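Local structure of PadR family transcriptional regulator (Listeria monocytogenes, 6ABQ) at residues G16-M21 with Y54-R59; E24-G29 with Y34-Y39; R28-G33 with E67-K72. The protein is a PadR-family transcription factor that probably binds operator DNA through winged helix-turn-helix domains and controls transcription in response to a ligand. All blocks are in the same frame, centred on the assembly; numbering follows the deposited sequence.

Interaction 1: residues G16-M21 with Y54-R59; sequences GSLEGM and YTILVR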
ATOM      1  N   GLY B  16      -3.911  -2.342  -0.961  1.00 35.69           N
ATOM      2  CA  GLY B  16      -3.927  -2.021  -2.394  1.00 36.97           C
ATOM      3  C   GLY B  16      -3.046  -2.954  -3.203  1.00 35.56           C
ATOM      4  O   GLY B  16      -3.401  -3.342  -4.329  1.00 36.84           O
ATOM      5  N   SER B  17      -1.897  -3.316  -2.631  1.00 33.67           N
ATOM      6  CA  SER B  17      -0.975  -4.263  -3.260  1.00 33.17           C
ATOM      7  C   SER B  17      -1.431  -5.700  -3.065  1.00 32.25           C
ATOM      8  O   SER B  17      -1.286  -6.517  -3.970  1.00 33.35           O
ATOM      9  CB  SER B  17       0.445  -4.081  -2.729  1.00 32.39           C
ATOM     10  OG  SER B  17       1.013  -2.904  -3.260  1.00 34.04           O
ATOM     11  N   LEU B  18      -1.990  -5.980  -1.883  1.00 31.06           N
ATOM     12  CA  LEU B  18      -2.435  -7.318  -1.482  1.00 30.86           C
ATOM     13  C   LEU B  18      -3.417  -7.974  -2.441  1.00 31.88           C
ATOM     14  O   LEU B  18      -3.218  -9.131  -2.820  1.00 32.68           O
ATOM     15  CB  LEU B  18      -3.006  -7.316  -0.058  1.00 30.72           C
ATOM     16  CG  LEU B  18      -2.017  -7.600   1.074  1.00 30.51           C
ATOM     17  CD1 LEU B  18      -2.752  -7.625   2.411  1.00 31.69           C
ATOM     18  CD2 LEU B  18      -1.252  -8.901   0.841  1.00 31.07           C
ATOM     19  N   GLU B  19      -4.453  -7.230  -2.831  1.00 32.46           N
ATOM     20  CA  GLU B  19      -5.433  -7.690  -3.807  1.00 33.83           C
ATOM     21  C   GLU B  19      -4.782  -8.098  -5.143  1.00 35.29           C
ATOM     22  O   GLU B  19      -5.113  -9.148  -5.703  1.00 36.53           O
ATOM     23  CB  GLU B  19      -6.493  -6.613  -4.034  1.00 35.10           C
ATOM     24  CG  GLU B  19      -7.675  -7.100  -4.848  1.00 36.79           C
ATOM     25  CD  GLU B  19      -8.766  -6.069  -5.007  1.00 38.84           C
ATOM     26  OE1 GLU B  19      -9.345  -5.632  -3.987  1.00 39.01           O
ATOM     27  OE2 GLU B  19      -9.063  -5.718  -6.167  1.00 41.19           O
ATOM     28  N   GLY B  20      -3.855  -7.270  -5.626  1.00 21.54           N
ATOM     29  CA  GLY B  20      -3.147  -7.497  -6.880  1.00 22.06           C
ATOM     30  C   GLY B  20      -2.297  -8.751  -6.851  1.00 19.73           C
ATOM     31  O   GLY B  20      -2.273  -9.512  -7.825  1.00 19.08           O
ATOM     32  N   MET B  21      -1.609  -8.956  -5.726  1.00 19.02           N
ATOM     33  CA  MET B  21      -0.783 -10.146  -5.491  1.00 17.37           C
ATOM     34  C   MET B  21      -1.606 -11.425  -5.547  1.00 14.69           C
ATOM     35  O   MET B  21      -1.203 -12.396  -6.196  1.00 14.20           O
ATOM     36  CB  MET B  21      -0.030 -10.051  -4.153  1.00 17.61           C
ATOM     37  CG  MET B  21       1.036  -8.963  -4.064  1.00 20.74           C
ATOM     38  SD  MET B  21       2.338  -9.138  -5.294  1.00 22.89           S
ATOM     39  CE  MET B  21       1.675  -8.188  -6.659  1.00 24.97           C
ATOM     40  N   TYR B  54      -9.125 -14.733   3.376  1.00 14.40           N
ATOM     41  CA  TYR B  54     -10.546 -15.045   3.192  1.00 14.34           C
ATOM     42  C   TYR B  54     -11.419 -13.817   2.925  1.00 14.94           C
ATOM     43  O   TYR B  54     -12.260 -13.857   2.022  1.00 14.56           O
ATOM     44  CB  TYR B  54     -11.100 -15.869   4.365  1.00 15.24           C
ATOM     45  CG  TYR B  54     -10.580 -17.300   4.414  1.00 14.74           C
ATOM     46  CD1 TYR B  54     -10.528 -18.087   3.254  1.00 13.67           C
ATOM     47  CD2 TYR B  54     -10.149 -17.871   5.622  1.00 15.68           C
ATOM     48  CE1 TYR B  54     -10.053 -19.392   3.291  1.00 13.55           C
ATOM     49  CE2 TYR B  54      -9.684 -19.177   5.670  1.00 15.49           C
ATOM     50  CZ  TYR B  54      -9.638 -19.928   4.504  1.00 14.42           C
ATOM     51  OH  TYR B  54      -9.170 -21.215   4.536  1.00 14.54           O
ATOM     52  N   THR B  55     -11.197 -12.735   3.686  1.00 16.14           N
ATOM     53  CA  THR B  55     -11.921 -11.460   3.490  1.00 17.10           C
ATOM     54  C   THR B  55     -11.681 -10.878   2.088  1.00 16.26           C
ATOM     55  O   THR B  55     -12.606 -10.383   1.450  1.00 16.52           O
ATOM     56  CB  THR B  55     -11.583 -10.378   4.558  1.00 18.96           C
ATOM     57  OG1 THR B  55     -10.298  -9.803   4.294  1.00 18.86           O
ATOM     58  CG2 THR B  55     -11.622 -10.926   5.983  1.00 20.17           C
ATOM     59  N   ILE B  56     -10.433 -10.958   1.623  1.00 15.56           N
ATOM     60  CA  ILE B  56     -10.045 -10.448   0.303  1.00 15.12           C
ATOM     61  C   ILE B  56     -10.659 -11.302  -0.814  1.00 14.03           C
ATOM     62  O   ILE B  56     -11.144 -10.759  -1.816  1.00 14.15           O
ATOM     63  CB  ILE B  56      -8.508 -10.291   0.149  1.00 15.23           C
ATOM     64  CG1 ILE B  56      -7.982  -9.271   1.182  1.00 16.82           C
ATOM     65  CG2 ILE B  56      -8.154  -9.846  -1.272  1.00 15.12           C
ATOM     66  CD1 ILE B  56      -6.486  -9.325   1.447  1.00 17.37           C
ATOM     67  N   LEU B  57     -10.654 -12.619  -0.626  1.00 13.27           N
ATOM     68  CA  LEU B  57     -11.350 -13.537  -1.530  1.00 12.65           C
ATOM     69  C   LEU B  57     -12.851 -13.227  -1.645  1.00 13.25           C
ATOM     70  O   LEU B  57     -13.403 -13.249  -2.746  1.00 13.25           O
ATOM     71  CB  LEU B  57     -11.108 -15.000  -1.130  1.00 12.17           C
ATOM     72  CG  LEU B  57      -9.690 -15.580  -1.322  1.00 11.77           C
ATOM     73  CD1 LEU B  57      -9.597 -16.972  -0.724  1.00 11.65           C
ATOM     74  CD2 LEU B  57      -9.231 -15.585  -2.777  1.00 11.62           C
ATOM     75  N   VAL B  58     -13.490 -12.925  -0.513  1.00 14.13           N
ATOM     76  CA  VAL B  58     -14.901 -12.493  -0.483  1.00 15.23           C
ATOM     77  C   VAL B  58     -15.087 -11.201  -1.303  1.00 15.74           C
ATOM     78  O   VAL B  58     -16.020 -11.101  -2.104  1.00 16.20           O
ATOM     79  CB  VAL B  58     -15.441 -12.355   0.969  1.00 16.58           C
ATOM     80  CG1 VAL B  58     -16.755 -11.579   1.025  1.00 18.25           C
ATOM     81  CG2 VAL B  58     -15.621 -13.733   1.598  1.00 16.49           C
ATOM     82  N   ARG B  59     -14.173 -10.248  -1.116  1.00 15.90           N
ATOM     83  CA  ARG B  59     -14.179  -8.988  -1.864  1.00 16.62           C
ATOM     84  C   ARG B  59     -14.048  -9.218  -3.377  1.00 15.93           C
ATOM     85  O   ARG B  59     -14.777  -8.605  -4.165  1.00 16.71           O
ATOM     86  CB  ARG B  59     -13.094  -8.032  -1.354  1.00 17.21           C
ATOM     87  CG  ARG B  59     -13.135  -6.665  -2.021  1.00 18.39           C
ATOM     88  CD  ARG B  59     -12.269  -5.656  -1.291  1.00 19.63           C
ATOM     89  NE  ARG B  59     -10.866  -5.708  -1.705  1.00 19.15           N
ATOM     90  CZ  ARG B  59      -9.821  -5.837  -0.883  1.00 19.33           C
ATOM     91  NH1 ARG B  59      -9.982  -5.944   0.429  1.00 19.92           N
ATOM     92  NH2 ARG B  59      -8.594  -5.856  -1.390  1.00 19.25           N
TER
HETATM   93  O   HOH W   1      -5.508  -5.143  -0.819  1.00  7.91           O
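E19 and R59 each set out with CG anti to the backbone N; the glutamate then runs on extended while the arginine bends at chi3 (85°), which turns its guanidinium edge toward the carboxylate. R59 grips E19 side-on, giving both NE and NH2 to the single oxygen OE1. R59 NE lies 2.7 Å from E19 OE1 and meets it nearly along the C-O bond, whereas E19 OE1 receives R59 NH2, also at 2.7 Å, on its anti lone pair, the side away from OE2. The oxygen sits in the guanidinium plane although carboxylate and guanidinium are themselves inclined to each other. The other oxygen, E19 OE2, pairs with K63; a carboxylate suits this buried position, since R59 and K63 would together compensate its charge. These residues tie the first helix of the winged helix-turn-helix domain, 17-27, to helix 50-62, probably the recognition helix, as the third helix of this fold usually is; the short segments cross at -76°. Beside the salt bridge, branched aliphatic side chains suit the apolar interior: L18 CD1 meets I56 CD1 at 4.2 Å, and I56 CG2 approaches E19 CA. A water accepts from G16 N and E19 N, at 3.1 Å from the latter, and more weakly from R59 NH2.

Interaction 2: residues E24-G29 with Y34-Y39; sequences ERISRG and YEITKY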
ATOM      1  N   GLU B  24      -2.815 -12.124  -9.019  1.00 15.55           N
ATOM      2  CA  GLU B  24      -1.637 -12.648  -9.732  1.00 16.79           C
ATOM      3  C   GLU B  24      -1.379 -14.126  -9.443  1.00 15.22           C
ATOM      4  O   GLU B  24      -1.137 -14.893 -10.368  1.00 16.14           O
ATOM      5  CB  GLU B  24      -0.386 -11.800  -9.443  1.00 18.87           C
ATOM      6  CG  GLU B  24       0.902 -12.292 -10.107  1.00 20.91           C
ATOM      7  CD  GLU B  24       0.954 -12.077 -11.619  1.00 23.69           C
ATOM      8  OE1 GLU B  24       0.359 -11.113 -12.142  1.00 25.11           O
ATOM      9  OE2 GLU B  24       1.613 -12.883 -12.296  1.00 25.06           O
ATOM     10  N   ARG B  25      -1.441 -14.511  -8.167  1.00 13.48           N
ATOM     11  CA  ARG B  25      -1.291 -15.906  -7.754  1.00 12.52           C
ATOM     12  C   ARG B  25      -2.418 -16.792  -8.318  1.00 11.77           C
ATOM     13  O   ARG B  25      -2.148 -17.896  -8.804  1.00 12.46           O
ATOM     14  CB  ARG B  25      -1.202 -16.017  -6.221  1.00 11.44           C
ATOM     15  CG  ARG B  25      -1.205 -17.439  -5.651  1.00 10.97           C
ATOM     16  CD  ARG B  25      -0.006 -18.263  -6.119  1.00 12.66           C
ATOM     17  NE  ARG B  25      -0.143 -19.676  -5.782  1.00 12.95           N
ATOM     18  CZ  ARG B  25      -0.794 -20.582  -6.514  1.00 13.26           C
ATOM     19  NH1 ARG B  25      -1.381 -20.250  -7.658  1.00 13.17           N
ATOM     20  NH2 ARG B  25      -0.850 -21.839  -6.098  1.00 14.20           N
ATOM     21  N   ILE B  26      -3.657 -16.298  -8.262  1.00 10.94           N
ATOM     22  CA  ILE B  26      -4.821 -17.025  -8.809  1.00 10.70           C
ATOM     23  C   ILE B  26      -4.714 -17.210 -10.337  1.00 12.30           C
ATOM     24  O   ILE B  26      -5.053 -18.282 -10.861  1.00 12.79           O
ATOM     25  CB  ILE B  26      -6.172 -16.386  -8.372  1.00 10.12           C
ATOM     26  CG1 ILE B  26      -6.303 -16.389  -6.837  1.00  9.16           C
ATOM     27  CG2 ILE B  26      -7.359 -17.135  -8.968  1.00 10.39           C
ATOM     28  CD1 ILE B  26      -7.486 -15.600  -6.284  1.00  9.35           C
ATOM     29  N   SER B  27      -4.205 -16.185 -11.028  1.00 13.68           N
ATOM     30  CA  SER B  27      -4.006 -16.204 -12.485  1.00 15.95           C
ATOM     31  C   SER B  27      -3.102 -17.344 -12.961  1.00 17.23           C
ATOM     32  O   SER B  27      -3.198 -17.790 -14.107  1.00 19.19           O
ATOM     33  CB  SER B  27      -3.403 -14.878 -12.963  1.00 17.95           C
ATOM     34  OG  SER B  27      -1.990 -14.872 -12.831  1.00 19.11           O
ATOM     35  N   ARG B  28      -2.211 -17.784 -12.079  1.00 16.65           N
ATOM     36  CA  ARG B  28      -1.224 -18.803 -12.416  1.00 18.53           C
ATOM     37  C   ARG B  28      -1.779 -20.232 -12.355  1.00 18.40           C
ATOM     38  O   ARG B  28      -1.224 -21.141 -12.967  1.00 20.80           O
ATOM     39  CB  ARG B  28       0.027 -18.611 -11.549  1.00 18.79           C
ATOM     40  CG  ARG B  28       0.763 -17.332 -11.930  1.00 20.41           C
ATOM     41  CD  ARG B  28       1.885 -16.958 -10.976  1.00 20.77           C
ATOM     42  NE  ARG B  28       2.592 -15.769 -11.463  1.00 23.18           N
ATOM     43  CZ  ARG B  28       3.564 -15.128 -10.810  1.00 24.31           C
ATOM     44  NH1 ARG B  28       3.980 -15.557  -9.624  1.00 23.12           N
ATOM     45  NH2 ARG B  28       4.125 -14.053 -11.354  1.00 27.16           N
ATOM     46  N   GLY B  29      -2.888 -20.404 -11.634  1.00 16.22           N
ATOM     47  CA  GLY B  29      -3.557 -21.703 -11.485  1.00 16.50           C
ATOM     48  C   GLY B  29      -4.502 -21.732 -10.294  1.00 14.40           C
ATOM     49  O   GLY B  29      -4.298 -20.995  -9.319  1.00 12.84           O
ATOM     50  N   TYR B  34      -5.829 -21.041   2.091  1.00 14.05           N
ATOM     51  CA  TYR B  34      -4.673 -21.522   2.845  1.00 15.32           C
ATOM     52  C   TYR B  34      -3.385 -21.456   2.010  1.00 14.38           C
ATOM     53  O   TYR B  34      -2.369 -20.960   2.501  1.00 14.68           O
ATOM     54  CB  TYR B  34      -4.877 -22.935   3.417  1.00 18.00           C
ATOM     55  CG  TYR B  34      -3.679 -23.417   4.233  1.00 19.95           C
ATOM     56  CD1 TYR B  34      -2.608 -24.096   3.622  1.00 20.47           C
ATOM     57  CD2 TYR B  34      -3.607 -23.173   5.608  1.00 21.81           C
ATOM     58  CE1 TYR B  34      -1.508 -24.519   4.364  1.00 22.78           C
ATOM     59  CE2 TYR B  34      -2.517 -23.594   6.359  1.00 24.00           C
ATOM     60  CZ  TYR B  34      -1.474 -24.270   5.735  1.00 24.47           C
ATOM     61  OH  TYR B  34      -0.400 -24.676   6.482  1.00 27.15           O
ATOM     62  N   GLU B  35      -3.450 -21.945   0.767  1.00 13.75           N
ATOM     63  CA  GLU B  35      -2.312 -21.941  -0.164  1.00 13.51           C
ATOM     64  C   GLU B  35      -1.854 -20.526  -0.567  1.00 12.03           C
ATOM     65  O   GLU B  35      -0.654 -20.246  -0.591  1.00 12.66           O
ATOM     66  CB  GLU B  35      -2.642 -22.787  -1.405  1.00 13.78           C
ATOM     67  CG  GLU B  35      -1.446 -23.116  -2.291  1.00 14.78           C
ATOM     68  CD  GLU B  35      -1.781 -24.156  -3.343  1.00 16.03           C
ATOM     69  OE1 GLU B  35      -2.479 -23.816  -4.318  1.00 14.93           O
ATOM     70  OE2 GLU B  35      -1.340 -25.314  -3.196  1.00 18.60           O
ATOM     71  N   ILE B  36      -2.809 -19.647  -0.869  1.00 10.68           N
ATOM     72  CA  ILE B  36      -2.539 -18.232  -1.165  1.00  9.98           C
ATOM     73  C   ILE B  36      -1.789 -17.553  -0.012  1.00 10.77           C
ATOM     74  O   ILE B  36      -0.801 -16.857  -0.259  1.00 11.24           O
ATOM     75  CB  ILE B  36      -3.837 -17.450  -1.505  1.00  9.19           C
ATOM     76  CG1 ILE B  36      -4.469 -17.986  -2.798  1.00  8.76           C
ATOM     77  CG2 ILE B  36      -3.566 -15.944  -1.627  1.00  9.33           C
ATOM     78  CD1 ILE B  36      -5.965 -17.742  -2.925  1.00  8.59           C
ATOM     79  N   THR B  37      -2.259 -17.764   1.227  1.00 11.44           N
ATOM     80  CA  THR B  37      -1.640 -17.205   2.436  1.00 12.72           C
ATOM     81  C   THR B  37      -0.178 -17.634   2.536  1.00 13.81           C
ATOM     82  O   THR B  37       0.701 -16.791   2.720  1.00 14.58           O
ATOM     83  CB  THR B  37      -2.384 -17.626   3.735  1.00 13.98           C
ATOM     84  OG1 THR B  37      -3.783 -17.380   3.601  1.00 13.53           O
ATOM     85  CG2 THR B  37      -1.860 -16.862   4.946  1.00 15.66           C
ATOM     86  N   LYS B  38       0.065 -18.939   2.395  1.00 14.43           N
ATOM     87  CA  LYS B  38       1.419 -19.507   2.483  1.00 16.21           C
ATOM     88  C   LYS B  38       2.331 -19.000   1.366  1.00 16.12           C
ATOM     89  O   LYS B  38       3.503 -18.718   1.615  1.00 17.77           O
ATOM     90  CB  LYS B  38       1.386 -21.041   2.522  1.00 17.63           C
ATOM     91  CG  LYS B  38       0.577 -21.642   3.675  1.00 18.76           C
ATOM     92  CD  LYS B  38       1.355 -21.737   4.990  1.00 21.33           C
ATOM     93  CE  LYS B  38       0.987 -20.608   5.945  1.00 21.07           C
ATOM     94  NZ  LYS B  38       0.221 -21.119   7.120  1.00 23.04           N
ATOM     95  N   TYR B  39       1.779 -18.864   0.156  1.00 14.66           N
ATOM     96  CA  TYR B  39       2.475 -18.239  -0.971  1.00 14.95           C
ATOM     97  C   TYR B  39       2.952 -16.812  -0.629  1.00 15.43           C
ATOM     98  O   TYR B  39       4.096 -16.461  -0.909  1.00 17.23           O
ATOM     99  CB  TYR B  39       1.606 -18.244  -2.252  1.00 13.62           C
ATOM    100  CG  TYR B  39       2.126 -17.309  -3.325  1.00 14.25           C
ATOM    101  CD1 TYR B  39       3.228 -17.659  -4.124  1.00 16.33           C
ATOM    102  CD2 TYR B  39       1.540 -16.051  -3.518  1.00 13.52           C
ATOM    103  CE1 TYR B  39       3.723 -16.778  -5.089  1.00 17.66           C
ATOM    104  CE2 TYR B  39       2.020 -15.168  -4.478  1.00 14.83           C
ATOM    105  CZ  TYR B  39       3.108 -15.525  -5.259  1.00 16.88           C
ATOM    106  OH  TYR B  39       3.567 -14.627  -6.206  1.00 18.83           O
TER
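A mixed contact of aliphatic, aromatic and charged groups joins the end of helix 17-27 to helix 33-42, partly buried, with R25 facing Y39, E35 and I36. The methylene part of R25 lies on the Y39 ring: R25 CD stands over the ring centre, 3.7 Å from the centroid of Y39, in a CH-pi contact, with R25 CG and CB also near the ring. A bend at chi2 (62°) folds the arginine over the tyrosine. Its guanidinium stands almost upright to the ring plane, at 84°, so it does not stack, and any cation-pi attraction is weak. Instead R25 NH2 reaches E35 OE1 at 3.1 Å in a salt bridge; the same oxygen is hydrogen-bonded to T31. Arginine thus suits a boundary position, apolar along its stem and charged at its end. Deeper in, I26 CG1 packs on I36 CD1 at 4.2 Å. R28 NH1 comes within 3.6 Å of Y39 OH, but that nitrogen is hydrogen-bonded to the carbonyl O of A114 of the second subunit, while R28 NH2 makes a salt bridge with E24. The pair forms two sides of the three-helix core of the winged helix-turn-helix domain, completed by helix 50-62, whose L57 touches I26 and I36.

Interaction 3: residues R28-G33 with E67-K72; sequences RGETYG and EIEKKK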
ATOM      1  N   ARG B  28      -2.211 -17.784 -12.079  1.00 16.65           N
ATOM      2  CA  ARG B  28      -1.224 -18.803 -12.416  1.00 18.53           C
ATOM      3  C   ARG B  28      -1.779 -20.232 -12.355  1.00 18.40           C
ATOM      4  O   ARG B  28      -1.224 -21.141 -12.967  1.00 20.80           O
ATOM      5  CB  ARG B  28       0.027 -18.611 -11.549  1.00 18.79           C
ATOM      6  CG  ARG B  28       0.763 -17.332 -11.930  1.00 20.41           C
ATOM      7  CD  ARG B  28       1.885 -16.958 -10.976  1.00 20.77           C
ATOM      8  NE  ARG B  28       2.592 -15.769 -11.463  1.00 23.18           N
ATOM      9  CZ  ARG B  28       3.564 -15.128 -10.810  1.00 24.31           C
ATOM     10  NH1 ARG B  28       3.980 -15.557  -9.624  1.00 23.12           N
ATOM     11  NH2 ARG B  28       4.125 -14.053 -11.354  1.00 27.16           N
ATOM     12  N   GLY B  29      -2.888 -20.404 -11.634  1.00 16.22           N
ATOM     13  CA  GLY B  29      -3.557 -21.703 -11.485  1.00 16.50           C
ATOM     14  C   GLY B  29      -4.502 -21.732 -10.294  1.00 14.40           C
ATOM     15  O   GLY B  29      -4.298 -20.995  -9.319  1.00 12.84           O
ATOM     16  N   GLU B  30      -5.527 -22.588 -10.380  1.00 14.92           N
ATOM     17  CA  GLU B  30      -6.533 -22.775  -9.319  1.00 13.86           C
ATOM     18  C   GLU B  30      -5.879 -22.969  -7.946  1.00 13.28           C
ATOM     19  O   GLU B  30      -4.943 -23.761  -7.796  1.00 14.62           O
ATOM     20  CB  GLU B  30      -7.502 -23.934  -9.649  1.00 15.64           C
ATOM     21  CG  GLU B  30      -6.837 -25.286  -9.918  1.00 18.19           C
ATOM     22  CD  GLU B  30      -7.800 -26.454 -10.064  1.00 20.54           C
ATOM     23  OE1 GLU B  30      -9.028 -26.246 -10.151  1.00 20.34           O
ATOM     24  OE2 GLU B  30      -7.319 -27.609 -10.113  1.00 23.22           O
ATOM     25  N   THR B  31      -6.363 -22.220  -6.960  1.00 11.79           N
ATOM     26  CA  THR B  31      -5.759 -22.216  -5.627  1.00 11.46           C
ATOM     27  C   THR B  31      -6.798 -21.871  -4.561  1.00 10.98           C
ATOM     28  O   THR B  31      -7.914 -21.451  -4.883  1.00 10.78           O
ATOM     29  CB  THR B  31      -4.470 -21.326  -5.574  1.00 10.82           C
ATOM     30  OG1 THR B  31      -3.833 -21.456  -4.303  1.00 11.01           O
ATOM     31  CG2 THR B  31      -4.753 -19.838  -5.887  1.00  9.63           C
ATOM     32  N   TYR B  32      -6.435 -22.070  -3.299  1.00 11.36           N
ATOM     33  CA  TYR B  32      -7.340 -21.830  -2.175  1.00 11.72           C
ATOM     34  C   TYR B  32      -6.697 -20.932  -1.124  1.00 11.21           C
ATOM     35  O   TYR B  32      -5.477 -20.769  -1.111  1.00 10.88           O
ATOM     36  CB  TYR B  32      -7.818 -23.160  -1.568  1.00 13.96           C
ATOM     37  CG  TYR B  32      -6.738 -24.194  -1.351  1.00 15.38           C
ATOM     38  CD1 TYR B  32      -6.327 -25.035  -2.392  1.00 16.25           C
ATOM     39  CD2 TYR B  32      -6.131 -24.343  -0.098  1.00 16.47           C
ATOM     40  CE1 TYR B  32      -5.336 -25.984  -2.198  1.00 18.27           C
ATOM     41  CE2 TYR B  32      -5.142 -25.296   0.109  1.00 18.40           C
ATOM     42  CZ  TYR B  32      -4.750 -26.113  -0.942  1.00 19.35           C
ATOM     43  OH  TYR B  32      -3.772 -27.057  -0.745  1.00 21.93           O
ATOM     44  N   GLY B  33      -7.530 -20.348  -0.260  1.00 11.66           N
ATOM     45  CA  GLY B  33      -7.090 -19.406   0.784  1.00 11.76           C
ATOM     46  C   GLY B  33      -5.878 -19.789   1.630  1.00 12.46           C
ATOM     47  O   GLY B  33      -4.998 -18.944   1.868  1.00 12.05           O
ATOM     48  N   GLU B  67     -13.845 -17.248  -9.990  1.00 15.30           N
ATOM     49  CA  GLU B  67     -14.757 -18.374 -10.140  1.00 16.13           C
ATOM     50  C   GLU B  67     -14.426 -19.436  -9.091  1.00 15.47           C
ATOM     51  O   GLU B  67     -13.252 -19.694  -8.816  1.00 14.82           O
ATOM     52  CB  GLU B  67     -14.663 -18.929 -11.556  1.00 17.58           C
ATOM     53  CG  GLU B  67     -15.080 -17.901 -12.603  1.00 18.57           C
ATOM     54  CD  GLU B  67     -15.055 -18.417 -14.026  1.00 20.47           C
ATOM     55  OE1 GLU B  67     -15.390 -19.595 -14.267  1.00 21.51           O
ATOM     56  OE2 GLU B  67     -14.720 -17.617 -14.923  1.00 21.27           O
ATOM     57  N   ILE B  68     -15.464 -20.020  -8.491  1.00 15.94           N
ATOM     58  CA  ILE B  68     -15.300 -20.858  -7.304  1.00 15.51           C
ATOM     59  C   ILE B  68     -15.723 -22.316  -7.541  1.00 16.80           C
ATOM     60  O   ILE B  68     -16.863 -22.588  -7.919  1.00 18.18           O
ATOM     61  CB  ILE B  68     -16.041 -20.284  -6.060  1.00 15.27           C
ATOM     62  CG1 ILE B  68     -15.745 -18.794  -5.849  1.00 14.47           C
ATOM     63  CG2 ILE B  68     -15.664 -21.045  -4.793  1.00 14.95           C
ATOM     64  CD1 ILE B  68     -16.886 -17.867  -6.218  1.00 15.34           C
ATOM     65  N   GLU B  69     -14.788 -23.239  -7.316  1.00 16.64           N
ATOM     66  CA  GLU B  69     -15.092 -24.670  -7.314  1.00 18.01           C
ATOM     67  C   GLU B  69     -14.710 -25.316  -5.988  1.00 17.60           C
ATOM     68  O   GLU B  69     -13.561 -25.232  -5.548  1.00 16.58           O
ATOM     69  CB  GLU B  69     -14.426 -25.409  -8.486  1.00 19.08           C
ATOM     70  CG  GLU B  69     -14.745 -26.905  -8.520  1.00 20.91           C
ATOM     71  CD  GLU B  69     -14.061 -27.680  -9.634  1.00 22.41           C
ATOM     72  OE1 GLU B  69     -13.235 -27.119 -10.390  1.00 22.10           O
ATOM     73  OE2 GLU B  69     -14.358 -28.883  -9.753  1.00 24.29           O
ATOM     74  N   LYS B  70     -15.694 -25.952  -5.363  1.00 18.72           N
ATOM     75  CA  LYS B  70     -15.456 -26.821  -4.226  1.00 19.03           C
ATOM     76  C   LYS B  70     -15.092 -28.226  -4.728  1.00 20.46           C
ATOM     77  O   LYS B  70     -15.849 -28.847  -5.485  1.00 22.22           O
ATOM     78  CB  LYS B  70     -16.695 -26.863  -3.326  1.00 20.07           C
ATOM     79  CG  LYS B  70     -16.493 -27.643  -2.032  1.00 20.62           C
ATOM     80  CD  LYS B  70     -17.812 -27.913  -1.326  1.00 22.50           C
ATOM     81  CE  LYS B  70     -17.593 -28.771  -0.088  1.00 23.45           C
ATOM     82  NZ  LYS B  70     -18.878 -29.006   0.632  1.00 25.70           N
ATOM     83  N   LYS B  71     -13.921 -28.701  -4.309  1.00 19.99           N
ATOM     84  CA  LYS B  71     -13.463 -30.076  -4.553  1.00 21.57           C
ATOM     85  C   LYS B  71     -12.424 -30.477  -3.505  1.00 21.12           C
ATOM     86  O   LYS B  71     -11.946 -29.626  -2.743  1.00 19.55           O
ATOM     87  CB  LYS B  71     -12.894 -30.255  -5.975  1.00 22.24           C
ATOM     88  CG  LYS B  71     -11.651 -29.435  -6.292  1.00 20.76           C
ATOM     89  CD  LYS B  71     -11.018 -29.854  -7.606  1.00 22.14           C
ATOM     90  CE  LYS B  71      -9.970 -28.841  -8.043  1.00 20.99           C
ATOM     91  NZ  LYS B  71      -9.228 -29.288  -9.257  1.00 22.77           N
ATOM     92  N   LYS B  72     -12.084 -31.765  -3.480  1.00 22.80           N
ATOM     93  CA  LYS B  72     -11.057 -32.290  -2.590  1.00 22.85           C
ATOM     94  C   LYS B  72      -9.665 -31.774  -2.969  1.00 21.77           C
ATOM     95  O   LYS B  72      -9.275 -31.801  -4.143  1.00 22.25           O
ATOM     96  CB  LYS B  72     -11.074 -33.823  -2.596  1.00 25.33           C
ATOM     97  CG  LYS B  72     -12.148 -34.452  -1.712  1.00 26.72           C
ATOM     98  CD  LYS B  72     -12.032 -35.972  -1.679  1.00 29.42           C
ATOM     99  CE  LYS B  72     -10.920 -36.448  -0.743  1.00 29.57           C
ATOM    100  NZ  LYS B  72     -10.603 -37.893  -0.914  1.00 32.35           N
TER
HETATM  101  O   HOH W   2     -11.456 -24.795 -10.146  1.00  3.49           O
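The beta-hairpin wing of the winged helix-turn-helix fold meets the loop between helices 17-27 and 33-42 here, through a salt bridge from E30 to K71 of strand 66-72. The strand pairs antiparallel with strand 78-84, and T31 makes backbone hydrogen bonds with Y82 of that second strand, so the loop lies along the hairpin and the side chains of E30 and K71 bridge the gap to the farther strand. K71 NZ donates to E30 OE2 at 2.7 Å, on the syn side of the carboxylate but 25° out of its plane; E30 OE1 is farther from K71 NZ, at 3.2 Å. Both side chains start with CG between the backbone N and the carbonyl carbon (chi1 56° for E30, 63° for K71) and then extend, meeting at about a right angle. Long, flexible charged residues suit this surface site, where the backbones are well apart: the nearest CA atoms, of E30 and E69, are 9.0 Å from each other. K71 also makes a cation-pi contact with F81, which gives its positive end a second partner. E69 brings a like charge, with E69 OE1 4.3 Å from E30 OE1, and K71 probably offsets part of that repulsion. Between the two carboxylates sits a water, 2.8 Å from E30 OE1 and 2.9 Å from E69 OE1.

Burial falls from interaction 1 to interaction 3. Interaction 1 is buried, interaction 2 partly so, and interaction 3 lies at the surface. Helix 17-27 serves both of the first two, bound to helix 50-62 in one and to helix 33-42 in the other, and L57 fills the angle between them by touching I26 and I36. Interaction 3 carries on from the end of that helix to the wing, and T31 of its loop packs on the same two isoleucines. Every contact contains a salt bridge: an arginine gives two N-H groups to one oxygen of a buried glutamate in interaction 1, the stem of an arginine lies on a tyrosine face while its end pairs with a glutamate in interaction 2, and a lysine reaches across the surface in interaction 3.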